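Local atomic coordinates of uncharacterized protein (Staphylococcus aureus subsp. aureus Mu50, PDB entry 4EBG), a protein that is of unknown function but is probably secreted and belongs to the DUF4467 family, whose members have a cystatin-like fold. Residues 4-7 against 8-12. Sequence-based numbering, arbitrary orientation.
Sequences KDID and KVYKE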
loop_
_atom_site.group_PDB
_atom_site.type_symbol
_atom_site.label_atom_id
_atom_site.label_comp_id
_atom_site.label_asym_id
_atom_site.label_seq_id
_atom_site.Cartn_x
_atom_site.Cartn_y
_atom_site.Cartn_z
ATOM N N LYS B 4 5.377 -3.665 -24.183
ATOM C CA LYS B 4 4.210 -2.805 -23.905
ATOM C C LYS B 4 3.491 -3.302 -22.644
ATOM O O LYS B 4 3.094 -2.523 -21.776
ATOM C CB LYS B 4 3.243 -2.777 -25.105
ATOM C CG LYS B 4 1.887 -2.083 -24.834
ATOM C CD LYS B 4 1.080 -1.851 -26.100
ATOM C CE LYS B 4 -0.414 -1.805 -25.800
ATOM N NZ LYS B 4 -1.229 -1.241 -26.929
ATOM N N ASP B 5 3.319 -4.611 -22.544
ATOM C CA ASP B 5 2.650 -5.186 -21.400
ATOM C C ASP B 5 3.504 -5.201 -20.157
ATOM O O ASP B 5 3.001 -4.999 -19.064
ATOM C CB ASP B 5 2.052 -6.542 -21.738
ATOM C CG ASP B 5 0.781 -6.413 -22.624
ATOM O OD1 ASP B 5 0.230 -5.287 -22.812
ATOM O OD2 ASP B 5 0.345 -7.437 -23.144
ATOM N N ILE B 6 4.796 -5.424 -20.303
ATOM C CA ILE B 6 5.689 -5.282 -19.162
ATOM C C ILE B 6 5.625 -3.836 -18.624
ATOM O O ILE B 6 5.621 -3.642 -17.402
ATOM C CB ILE B 6 7.127 -5.686 -19.539
ATOM C CG1 ILE B 6 7.194 -7.193 -19.891
ATOM C CG2 ILE B 6 8.098 -5.352 -18.468
ATOM C CD1 ILE B 6 8.485 -7.563 -20.653
ATOM N N ASP B 7 5.580 -2.852 -19.520
ATOM C CA ASP B 7 5.475 -1.484 -19.093
ATOM C C ASP B 7 4.198 -1.248 -18.253
ATOM O O ASP B 7 4.215 -0.514 -17.287
ATOM C CB ASP B 7 5.428 -0.567 -20.338
ATOM C CG ASP B 7 6.795 -0.357 -21.007
ATOM O OD1 ASP B 7 7.825 -0.641 -20.384
ATOM O OD2 ASP B 7 6.829 0.135 -22.165
ATOM N N LYS B 8 3.085 -1.853 -18.662
ATOM C CA LYS B 8 1.847 -1.780 -17.918
ATOM C C LYS B 8 2.017 -2.338 -16.514
ATOM O O LYS B 8 1.452 -1.795 -15.575
ATOM C CB LYS B 8 0.701 -2.497 -18.637
ATOM C CG LYS B 8 0.302 -1.868 -19.980
ATOM C CD LYS B 8 -0.785 -2.651 -20.655
ATOM C CE LYS B 8 -1.120 -2.135 -22.061
ATOM N NZ LYS B 8 -1.880 -3.156 -22.861
ATOM N N VAL B 9 2.699 -3.468 -16.419
ATOM C CA VAL B 9 2.957 -4.107 -15.121
ATOM C C VAL B 9 3.750 -3.181 -14.209
ATOM O O VAL B 9 3.359 -2.954 -13.049
ATOM C CB VAL B 9 3.635 -5.503 -15.300
ATOM C CG1 VAL B 9 4.126 -6.019 -13.966
ATOM C CG2 VAL B 9 2.631 -6.494 -15.925
ATOM N N TYR B 10 4.864 -2.626 -14.697
ATOM C CA TYR B 10 5.673 -1.768 -13.850
ATOM C C TYR B 10 4.915 -0.472 -13.519
ATOM O O TYR B 10 5.059 0.015 -12.392
ATOM C CB TYR B 10 7.063 -1.491 -14.462
ATOM C CG TYR B 10 8.013 -2.651 -14.202
ATOM C CD1 TYR B 10 8.715 -2.734 -13.048
ATOM C CD2 TYR B 10 8.118 -3.710 -15.091
ATOM C CE1 TYR B 10 9.519 -3.823 -12.770
ATOM C CE2 TYR B 10 8.918 -4.802 -14.822
ATOM C CZ TYR B 10 9.603 -4.864 -13.665
ATOM O OH TYR B 10 10.375 -5.935 -13.338
ATOM N N LYS B 11 4.102 0.025 -14.433
ATOM C CA LYS B 11 3.320 1.223 -14.097
ATOM C C LYS B 11 2.375 0.919 -12.949
ATOM O O LYS B 11 2.230 1.701 -11.997
ATOM C CB LYS B 11 2.568 1.688 -15.328
ATOM C CG LYS B 11 1.650 2.870 -15.030
ATOM C CD LYS B 11 1.061 3.476 -16.327
ATOM C CE LYS B 11 0.041 4.549 -16.044
ATOM N NZ LYS B 11 -1.265 3.997 -15.620
ATOM N N GLU B 12 1.680 -0.220 -13.030
ATOM C CA GLU B 12 0.717 -0.590 -12.020
ATOM C C GLU B 12 1.448 -0.822 -10.684
ATOM O O GLU B 12 0.959 -0.405 -9.650
ATOM C CB GLU B 12 -0.065 -1.828 -12.461
ATOM C CG GLU B 12 -1.113 -2.248 -11.495
ATOM C CD GLU B 12 -2.266 -1.287 -11.362
ATOM O OE1 GLU B 12 -2.452 -0.414 -12.239
ATOM O OE2 GLU B 12 -3.012 -1.452 -10.366
#
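Asp-5 and Lys-8, three residues apart on one helix, form a salt bridge, with NZ of Lys-8 3.0 Å from OD1 of Asp-5. The ammonium meets OD1 nearly head-on, in line with its C-O bond. Lys-8 sets out with CG opposite its own carbonyl carbon (chi1 -65°). From there the chain runs fully extended back toward the start of the helix, and CG passes 3.4 Å from the carbonyl O of Lys-4. CD and CE continue alongside the Asp-5 carboxylate. NZ has a second acceptor, the carbonyl O of Gly-70, so the lysine also ties the helix to the turn between strands 60-68 and 71-74.

Lys-4 is modelled in two conformers, so the place of its ammonium is tentative. In one of them NZ of Lys-4 stands 4.5 Å from NZ of Lys-8, which may be mildly unfavourable. The carboxylate bound to Lys-8 may partly offset this.

All of this lies near the start of helix 3-23, the long helix packed on the antiparallel sheet of the cystatin-like fold. Val-9 faces that sheet and touches Ile-47, Ile-49, Tyr-65 and Ile-67.

The apolar contact is between Ile-6 and Tyr-10. The two side chains run in the same direction, and CG2 of Ile-6 sits 3.8 Å from CD2 of Tyr-10. The Ile-6 carbonyl O approaches the ring rim at CD2.

Main-chain i to i+4 bonds join the two turns. Tyr-10 N to Ile-6 O is 3.0 Å, and Lys-11 N to Asp-7 O is 2.9 Å. Beyond the two turns, the Tyr-10 hydroxyl is hydrogen-bonded to OG1 of Thr-38, and Asp-7 OD1 accepts a hydrogen bond from NE2 of Gln-3.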